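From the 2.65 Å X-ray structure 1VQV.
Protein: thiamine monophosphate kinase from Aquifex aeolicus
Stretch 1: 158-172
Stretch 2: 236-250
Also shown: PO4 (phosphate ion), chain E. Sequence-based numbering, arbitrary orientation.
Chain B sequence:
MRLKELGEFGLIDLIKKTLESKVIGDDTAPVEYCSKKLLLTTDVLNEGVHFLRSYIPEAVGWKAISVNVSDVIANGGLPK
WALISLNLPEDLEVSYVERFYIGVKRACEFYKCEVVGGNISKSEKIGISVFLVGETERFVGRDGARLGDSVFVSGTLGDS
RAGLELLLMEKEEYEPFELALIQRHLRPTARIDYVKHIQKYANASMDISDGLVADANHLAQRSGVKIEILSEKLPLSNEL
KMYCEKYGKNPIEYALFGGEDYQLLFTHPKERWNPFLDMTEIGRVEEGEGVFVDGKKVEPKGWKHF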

# COMPACT_ATOMS: atom_id res chain seq x y z
N GLY B 158 -3.52 17.96 21.64
CA GLY B 158 -3.75 19.25 21.01
C GLY B 158 -2.56 19.83 20.26
O GLY B 158 -2.73 20.67 19.37
N ASP B 159 -1.37 19.38 20.61
CA ASP B 159 -0.14 19.88 19.98
C ASP B 159 -0.11 19.87 18.46
O ASP B 159 0.18 20.88 17.84
N SER B 160 -0.42 18.72 17.86
CA SER B 160 -0.42 18.61 16.40
C SER B 160 -1.36 19.65 15.75
O SER B 160 -1.02 20.26 14.74
N ARG B 161 -2.51 19.89 16.35
CA ARG B 161 -3.45 20.86 15.79
C ARG B 161 -2.96 22.31 15.79
O ARG B 161 -3.19 23.05 14.84
N ALA B 162 -2.30 22.71 16.87
CA ALA B 162 -1.79 24.06 16.97
C ALA B 162 -0.65 24.23 15.96
O ALA B 162 -0.48 25.31 15.37
N GLY B 163 0.11 23.16 15.76
CA GLY B 163 1.22 23.17 14.81
C GLY B 163 0.79 23.30 13.36
O GLY B 163 1.42 24.02 12.58
N LEU B 164 -0.29 22.62 12.99
CA LEU B 164 -0.81 22.69 11.64
C LEU B 164 -1.31 24.11 11.37
O LEU B 164 -1.17 24.65 10.26
N GLU B 165 -1.91 24.71 12.39
CA GLU B 165 -2.43 26.07 12.28
C GLU B 165 -1.27 27.05 12.17
O GLU B 165 -1.37 28.03 11.42
N LEU B 166 -0.18 26.80 12.90
CA LEU B 166 1.00 27.67 12.84
C LEU B 166 1.62 27.54 11.44
O LEU B 166 2.10 28.52 10.85
N LEU B 167 1.61 26.33 10.89
CA LEU B 167 2.14 26.15 9.56
C LEU B 167 1.26 26.93 8.60
O LEU B 167 1.77 27.69 7.78
N LEU B 168 -0.05 26.75 8.70
CA LEU B 168 -0.95 27.46 7.80
C LEU B 168 -0.74 28.98 7.88
O LEU B 168 -1.14 29.70 6.97
N MSE B 169 -0.13 29.48 8.93
CA MSE B 169 0.06 30.92 9.00
C MSE B 169 1.19 31.32 8.07
O MSE B 169 1.36 32.50 7.74
N GLU B 170 1.98 30.34 7.67
CA GLU B 170 3.10 30.57 6.77
C GLU B 170 4.07 31.63 7.27
O GLU B 170 4.57 32.42 6.48
N LYS B 171 4.33 31.66 8.57
CA LYS B 171 5.27 32.62 9.13
C LYS B 171 6.65 32.35 8.55
O LYS B 171 6.92 31.27 8.01
N GLU B 172 7.53 33.34 8.67
CA GLU B 172 8.90 33.23 8.18
C GLU B 172 9.65 32.36 9.19
O GLU B 172 10.25 31.33 8.85
N LEU B 236 -2.07 18.55 29.14
CA LEU B 236 -1.83 19.72 28.34
C LEU B 236 -0.39 20.16 28.40
O LEU B 236 0.18 20.33 29.47
N SER B 237 0.19 20.35 27.22
CA SER B 237 1.58 20.76 27.10
C SER B 237 1.74 22.26 27.29
O SER B 237 0.79 23.04 27.09
N ASN B 238 2.94 22.66 27.68
CA ASN B 238 3.29 24.05 27.91
C ASN B 238 3.19 24.96 26.68
O ASN B 238 2.72 26.09 26.79
N GLU B 239 3.61 24.47 25.52
CA GLU B 239 3.52 25.29 24.31
C GLU B 239 2.08 25.40 23.80
O GLU B 239 1.71 26.40 23.17
N LEU B 240 1.26 24.38 24.07
CA LEU B 240 -0.14 24.44 23.65
C LEU B 240 -0.81 25.50 24.52
O LEU B 240 -1.67 26.26 24.06
N LYS B 241 -0.39 25.57 25.78
CA LYS B 241 -0.95 26.57 26.68
C LYS B 241 -0.60 27.95 26.15
O LYS B 241 -1.47 28.81 25.97
N MSE B 242 0.70 28.15 25.91
CA MSE B 242 1.23 29.40 25.39
C MSE B 242 0.60 29.75 24.05
O MSE B 242 0.12 30.87 23.84
N TYR B 243 0.58 28.78 23.14
CA TYR B 243 -0.02 28.98 21.83
C TYR B 243 -1.43 29.53 22.02
O TYR B 243 -1.85 30.47 21.35
N CYS B 244 -2.18 28.89 22.92
CA CYS B 244 -3.55 29.29 23.21
C CYS B 244 -3.64 30.72 23.72
O CYS B 244 -4.36 31.54 23.16
N GLU B 245 -2.91 31.02 24.79
CA GLU B 245 -2.92 32.36 25.34
C GLU B 245 -2.58 33.35 24.23
O GLU B 245 -3.32 34.30 23.99
N LYS B 246 -1.48 33.10 23.53
CA LYS B 246 -1.06 34.01 22.47
C LYS B 246 -2.06 34.22 21.37
O LYS B 246 -2.19 35.33 20.88
N TYR B 247 -2.74 33.16 20.94
CA TYR B 247 -3.73 33.30 19.86
C TYR B 247 -5.11 33.22 20.47
O TYR B 247 -6.10 32.95 19.77
N GLY B 248 -5.16 33.44 21.78
CA GLY B 248 -6.41 33.41 22.53
C GLY B 248 -7.37 32.29 22.17
O GLY B 248 -8.34 32.49 21.45
N LYS B 249 -7.10 31.09 22.69
CA LYS B 249 -7.97 29.96 22.40
C LYS B 249 -8.08 29.06 23.62
O LYS B 249 -7.36 29.26 24.60
N ASN B 250 -8.99 28.08 23.58
CA ASN B 250 -9.15 27.20 24.73
C ASN B 250 -8.36 25.91 24.60
O ASN B 250 -8.70 25.03 23.80

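The centre of this contact is one tyrosine read on two sides of its chemistry: Tyr243, the residue most covered by the other stretch, offers a ring face to an alanine and its hydroxyl to a carboxylate. Ala162 points toward the second helix, and its CB sits 3.7 Å from the centroid of the Tyr243 ring, almost on the ring normal, a CH-pi contact over one face of the ring. The helix axes approach to 9.8 Å, crossing at 47°. Tyr243 (chi1 t) reaches across so that its OH donates to Glu165 OE1 at 2.7 Å. Glu165 (m, t) is held from its own helix too, since Arg161 NE lies 3.2 Å from Glu165 OE2, a salt bridge whose hydrogen bond is weak. At the ring edge, Leu166 (m, t) brings CD2 to 3.1 Å from Tyr243 CE1, a tight fit.

Toward the N-terminal ends, Leu240 (t, p) points in and sets its CD1 3.9 Å from Ala162 CB. Its CD2 lies 3.7 Å from Gly158 CA; a CB there would clash with CD2, and the backbone angles of Gly158 independently call for glycine. Beside it the contact turns polar. Asp159 (m) starts sideways, yet its OD2 comes within 2.9 Å of Ser237 OG. That OG also caps its helix, accepting from Leu240 N at 3.3 Å. A water joins the same pair of residues, donating to Asp159 OD1 at 2.6 Å and accepting from Ser237 N at 2.8 Å. The phosphate nearby takes a weak hydrogen bond from Asn238 N to its O1, at 3.5 Å.

Farther along, Tyr247 (m) receives selenomethionine Met169 (m, t, m) obliquely, SE 3.6 Å from Tyr247 CE2, while Lys171 NZ approaches the ring edge, 3.7 Å from Tyr247 OH.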

# COMPACT_ATOMS: atom_id res chain seq x y z
CB ASP B 159 1.07 19.12 20.54
CG ASP B 159 1.19 19.27 22.05
OD1 ASP B 159 0.34 18.75 22.79
OD2 ASP B 159 2.14 19.93 22.51
CB SER B 160 -0.83 17.18 16.02
OG SER B 160 -0.69 16.92 14.64
CB ARG B 161 -4.79 20.81 16.52
CG ARG B 161 -5.71 21.97 16.22
CD ARG B 161 -7.11 21.69 16.71
NE ARG B 161 -7.89 22.91 16.87
CZ ARG B 161 -9.21 22.93 17.03
NH1 ARG B 161 -9.90 21.79 17.03
NH2 ARG B 161 -9.84 24.09 17.18
CB ALA B 162 -1.30 24.33 18.41
CB LEU B 164 -1.95 21.69 11.45
CG LEU B 164 -2.72 21.80 10.13
CD1 LEU B 164 -1.76 21.73 8.95
CD2 LEU B 164 -3.76 20.68 10.05
CB GLU B 165 -3.30 26.40 13.49
CG GLU B 165 -4.70 25.79 13.44
CD GLU B 165 -5.38 25.80 14.80
OE1 GLU B 165 -5.19 26.77 15.55
OE2 GLU B 165 -6.11 24.85 15.12
CB LEU B 166 2.02 27.27 13.92
CG LEU B 166 1.71 27.50 15.40
CD1 LEU B 166 2.90 27.13 16.28
CD2 LEU B 166 1.37 28.96 15.62
CB LEU B 167 2.14 24.67 9.19
CG LEU B 167 3.24 23.88 9.88
CD1 LEU B 167 3.09 22.40 9.57
CD2 LEU B 167 4.60 24.41 9.42
CB LEU B 168 -2.42 27.12 8.10
CG LEU B 168 -2.90 25.67 7.93
CD1 LEU B 168 -4.41 25.62 8.16
CD2 LEU B 168 -2.58 25.13 6.52
CB MSE B 169 0.38 31.38 10.43
CG MSE B 169 -0.59 30.84 11.46
SE MSE B 169 -0.34 31.64 13.20
CE MSE B 169 1.55 31.24 13.45
CB GLU B 170 2.60 30.96 5.38
CG GLU B 170 2.38 29.78 4.46
CD GLU B 170 2.14 30.22 3.02
OE1 GLU B 170 2.90 31.11 2.53
OE2 GLU B 170 1.21 29.67 2.37
CB LYS B 171 5.34 32.50 10.65
CG LYS B 171 4.30 33.28 11.42
CD LYS B 171 4.45 33.01 12.92
CE LYS B 171 3.68 34.02 13.74
NZ LYS B 171 2.26 34.10 13.28
CB GLU B 172 9.53 34.61 8.11
CG GLU B 172 9.53 35.39 9.44
CD GLU B 172 8.27 36.21 9.71
OE1 GLU B 172 8.39 37.25 10.39
OE2 GLU B 172 7.17 35.83 9.26
CB LEU B 236 -2.71 20.85 28.82
CG LEU B 236 -4.13 20.97 28.26
CD1 LEU B 236 -4.83 19.63 28.16
CD2 LEU B 236 -4.87 21.93 29.16
CB SER B 237 2.12 20.35 25.73
OG SER B 237 2.51 21.48 24.96
CB ASN B 238 4.69 24.14 28.52
CG ASN B 238 4.70 23.81 30.02
OD1 ASN B 238 4.50 22.65 30.44
ND2 ASN B 238 4.93 24.83 30.84
CB GLU B 239 4.47 24.76 23.23
CG GLU B 239 4.84 23.29 23.32
CD GLU B 239 5.74 22.97 24.49
OE1 GLU B 239 6.85 23.55 24.60
OE2 GLU B 239 5.34 22.13 25.31
CB LEU B 240 -0.86 23.10 23.83
CG LEU B 240 -2.35 23.19 23.45
CD1 LEU B 240 -2.47 23.68 22.03
CD2 LEU B 240 -3.02 21.84 23.59
CB LYS B 241 -0.40 26.38 28.09
CG LYS B 241 -1.04 25.23 28.80
CD LYS B 241 -0.38 25.01 30.12
CE LYS B 241 -1.09 23.91 30.90
NZ LYS B 241 -0.39 23.77 32.19
CB MSE B 242 2.75 29.28 25.26
CG MSE B 242 3.42 28.83 26.56
SE MSE B 242 5.37 28.72 26.47
CE MSE B 242 5.63 26.79 26.28
CB TYR B 243 -0.11 27.66 21.08
CG TYR B 243 -0.92 27.79 19.82
CD1 TYR B 243 -0.33 28.27 18.64
CD2 TYR B 243 -2.29 27.51 19.81
CE1 TYR B 243 -1.08 28.46 17.49
CE2 TYR B 243 -3.05 27.70 18.66
CZ TYR B 243 -2.44 28.17 17.51
OH TYR B 243 -3.18 28.36 16.37
CB CYS B 244 -4.16 28.34 24.24
SG CYS B 244 -4.72 26.81 23.50
CB GLU B 245 -1.90 32.47 26.50
CG GLU B 245 -1.90 33.82 27.24
CD GLU B 245 -3.31 34.30 27.62
OE1 GLU B 245 -4.11 34.63 26.70
OE2 GLU B 245 -3.64 34.36 28.84
CB LYS B 246 0.26 33.56 21.86
CG LYS B 246 0.70 34.44 20.69
CD LYS B 246 2.14 34.16 20.36
CE LYS B 246 2.66 34.96 19.20
NZ LYS B 246 4.14 34.76 19.19
CB TYR B 247 -3.56 32.23 18.78
CG TYR B 247 -2.20 32.29 18.14
CD1 TYR B 247 -1.08 31.78 18.82
CD2 TYR B 247 -2.00 32.96 16.94
CE1 TYR B 247 0.19 31.95 18.32
CE2 TYR B 247 -0.71 33.14 16.42
CZ TYR B 247 0.38 32.64 17.13
OH TYR B 247 1.66 32.85 16.66
CB LYS B 249 -7.44 29.19 21.20
CG LYS B 249 -7.54 29.98 19.93
CD LYS B 249 -7.11 29.16 18.73
CE LYS B 249 -7.63 29.78 17.44
NZ LYS B 249 -9.12 29.72 17.38
CB ASN B 250 -10.61 26.85 24.98
CG ASN B 250 -10.78 25.94 26.20
OD1 ASN B 250 -10.28 26.24 27.29
ND2 ASN B 250 -11.47 24.83 26.01
P PO4 E . 5.95 19.74 27.80
O1 PO4 E . 5.33 20.49 28.91
O2 PO4 E . 5.79 18.29 28.03
O3 PO4 E . 5.29 20.11 26.54
O4 PO4 E . 7.39 20.08 27.71
O HOH W 1 -1.11 19.74 24.76